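Long-range contact in adenosine deaminase 1 (Arthrobacter aurescens, PDB 3RYS), which probably catalyses the zinc-dependent hydrolytic deamination of adenine to hypoxanthine, a step in purine salvage and nitrogen catabolism: residues Q27-F32 / D46-R51. Residues are numbered along the deposited sequence.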
loop_
_atom_site.group_PDB
_atom_site.type_symbol
_atom_site.label_atom_id
_atom_site.label_comp_id
_atom_site.label_asym_id
_atom_site.label_seq_id
_atom_site.Cartn_x
_atom_site.Cartn_y
_atom_site.Cartn_z
ATOM N N GLN A 27 -4.964 -0.243 -14.077
ATOM C CA GLN A 27 -4.465 -1.076 -15.160
ATOM C C GLN A 27 -4.588 -0.341 -16.504
ATOM O O GLN A 27 -5.529 0.426 -16.709
ATOM C CB GLN A 27 -5.253 -2.391 -15.180
ATOM C CG GLN A 27 -4.465 -3.581 -15.673
ATOM C CD GLN A 27 -3.315 -3.943 -14.756
ATOM O OE1 GLN A 27 -3.512 -4.223 -13.569
ATOM N NE2 GLN A 27 -2.103 -3.956 -15.306
ATOM N N PRO A 28 -3.628 -0.562 -17.419
ATOM C CA PRO A 28 -3.631 0.076 -18.742
ATOM C C PRO A 28 -4.965 -0.021 -19.484
ATOM O O PRO A 28 -5.316 0.910 -20.211
ATOM C CB PRO A 28 -2.543 -0.688 -19.494
ATOM C CG PRO A 28 -1.567 -1.049 -18.426
ATOM C CD PRO A 28 -2.396 -1.340 -17.193
ATOM N N GLU A 29 -5.693 -1.119 -19.312
ATOM C CA GLU A 29 -7.008 -1.242 -19.933
ATOM C C GLU A 29 -7.959 -0.179 -19.389
ATOM O O GLU A 29 -8.639 0.510 -20.153
ATOM C CB GLU A 29 -7.602 -2.642 -19.725
ATOM C CG GLU A 29 -6.787 -3.773 -20.339
ATOM C CD GLU A 29 -5.498 -4.041 -19.576
ATOM O OE1 GLU A 29 -5.554 -4.131 -18.333
ATOM O OE2 GLU A 29 -4.429 -4.159 -20.215
ATOM N N LEU A 30 -7.995 -0.041 -18.066
ATOM C CA LEU A 30 -8.899 0.909 -17.424
ATOM C C LEU A 30 -8.506 2.342 -17.752
ATOM O O LEU A 30 -9.366 3.200 -17.958
ATOM C CB LEU A 30 -8.932 0.699 -15.911
ATOM C CG LEU A 30 -9.949 1.566 -15.171
ATOM C CD1 LEU A 30 -11.309 1.491 -15.847
ATOM C CD2 LEU A 30 -10.046 1.171 -13.701
ATOM N N ILE A 31 -7.204 2.593 -17.799
ATOM C CA ILE A 31 -6.695 3.904 -18.178
ATOM C C ILE A 31 -7.276 4.347 -19.528
ATOM O O ILE A 31 -7.847 5.430 -19.645
ATOM C CB ILE A 31 -5.155 3.916 -18.219
ATOM C CG1 ILE A 31 -4.593 3.584 -16.836
ATOM C CG2 ILE A 31 -4.644 5.263 -18.671
ATOM C CD1 ILE A 31 -3.076 3.637 -16.750
ATOM N N PHE A 32 -7.148 3.497 -20.538
ATOM C CA PHE A 32 -7.693 3.799 -21.856
ATOM C C PHE A 32 -9.218 3.914 -21.870
ATOM O O PHE A 32 -9.782 4.689 -22.643
ATOM C CB PHE A 32 -7.221 2.763 -22.877
ATOM C CG PHE A 32 -5.916 3.110 -23.518
ATOM C CD1 PHE A 32 -4.737 3.036 -22.799
ATOM C CD2 PHE A 32 -5.867 3.520 -24.840
ATOM C CE1 PHE A 32 -3.530 3.363 -23.385
ATOM C CE2 PHE A 32 -4.666 3.846 -25.432
ATOM C CZ PHE A 32 -3.495 3.768 -24.705
ATOM N N ASP A 46 -0.922 3.753 -28.610
ATOM C CA ASP A 46 -1.730 2.603 -28.232
ATOM C C ASP A 46 -1.420 2.173 -26.805
ATOM O O ASP A 46 -0.525 2.718 -26.154
ATOM C CB ASP A 46 -1.513 1.434 -29.205
ATOM C CG ASP A 46 -0.055 1.271 -29.620
ATOM O OD1 ASP A 46 0.842 1.719 -28.875
ATOM O OD2 ASP A 46 0.193 0.691 -30.698
ATOM N N ILE A 47 -2.170 1.193 -26.322
ATOM C CA ILE A 47 -1.968 0.672 -24.980
ATOM C C ILE A 47 -0.678 -0.149 -24.901
ATOM O O ILE A 47 -0.172 -0.437 -23.817
ATOM C CB ILE A 47 -3.202 -0.127 -24.511
ATOM C CG1 ILE A 47 -2.828 -1.164 -23.455
ATOM C CG2 ILE A 47 -3.882 -0.781 -25.694
ATOM C CD1 ILE A 47 -4.017 -1.889 -22.893
ATOM N N GLU A 48 -0.128 -0.498 -26.058
ATOM C CA GLU A 48 1.159 -1.177 -26.098
ATOM C C GLU A 48 2.301 -0.199 -25.820
ATOM O O GLU A 48 3.251 -0.527 -25.104
ATOM C CB GLU A 48 1.367 -1.860 -27.449
ATOM C CG GLU A 48 2.636 -2.693 -27.525
ATOM C CD GLU A 48 2.941 -3.152 -28.935
ATOM O OE1 GLU A 48 2.369 -2.579 -29.889
ATOM O OE2 GLU A 48 3.754 -4.086 -29.089
ATOM N N GLU A 49 2.207 1.000 -26.392
ATOM C CA GLU A 49 3.217 2.028 -26.166
ATOM C C GLU A 49 3.217 2.434 -24.701
ATOM O O GLU A 49 4.247 2.839 -24.153
ATOM C CB GLU A 49 2.974 3.256 -27.045
ATOM C CG GLU A 49 4.018 4.358 -26.851
ATOM C CD GLU A 49 3.620 5.676 -27.495
ATOM O OE1 GLU A 49 2.877 5.655 -28.501
ATOM O OE2 GLU A 49 4.053 6.737 -26.994
ATOM N N LEU A 50 2.054 2.321 -24.069
ATOM C CA LEU A 50 1.937 2.604 -22.647
ATOM C C LEU A 50 2.691 1.566 -21.813
ATOM O O LEU A 50 3.541 1.926 -20.998
ATOM C CB LEU A 50 0.468 2.691 -22.218
ATOM C CG LEU A 50 0.219 2.753 -20.707
ATOM C CD1 LEU A 50 1.054 3.848 -20.055
ATOM C CD2 LEU A 50 -1.256 2.948 -20.404
ATOM N N ARG A 51 2.384 0.285 -22.018
ATOM C CA ARG A 51 3.032 -0.786 -21.258
ATOM C C ARG A 51 4.548 -0.728 -21.426
ATOM O O ARG A 51 5.305 -1.162 -20.559
ATOM C CB ARG A 51 2.514 -2.161 -21.687
ATOM C CG ARG A 51 1.002 -2.262 -21.785
ATOM C CD ARG A 51 0.530 -3.704 -21.654
ATOM N NE ARG A 51 0.535 -4.145 -20.260
ATOM C CZ ARG A 51 -0.560 -4.335 -19.528
ATOM N NH1 ARG A 51 -1.761 -4.139 -20.055
ATOM N NH2 ARG A 51 -0.452 -4.731 -18.270
#
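The first turn of helix 28-37 (residues 28-32), entered from the N-cap residue Gln-27, and the short helix 47-51 cross obliquely, with 130° between their N-to-C directions and their axes 10.4 Å apart at closest; the backbones come nearest at Pro-28 and Ile-47, with 6.5 Å between the CA atoms. Asp-46 caps the second helix, its OD1 accepting from Glu-49 N at 2.9 Å. Between the helices the packing is mainly apolar. Ile-47 lies over one face of the Phe-32 ring in a CH-pi contact, with CB 3.9 Å from the centroid, while Leu-50 CD2 meets the ring edge, 3.8 Å from Phe-32 CE1, and also touches Pro-28 and Ile-31. Farther out, Arg-51 lays a guanidinium face on Pro-28 and forms a salt bridge from NH1 to Glu-29 OE2 at 2.7 Å, though as a hydrogen bond it is weak (123° at the hydrogen). In this TIM-barrel-type metallo-dependent hydrolase, the pair packs the helix following strand 15-17 against a short helix in the connection to helix 59-69, which carries adenine-pocket residues; the contact itself lies outside that pocket.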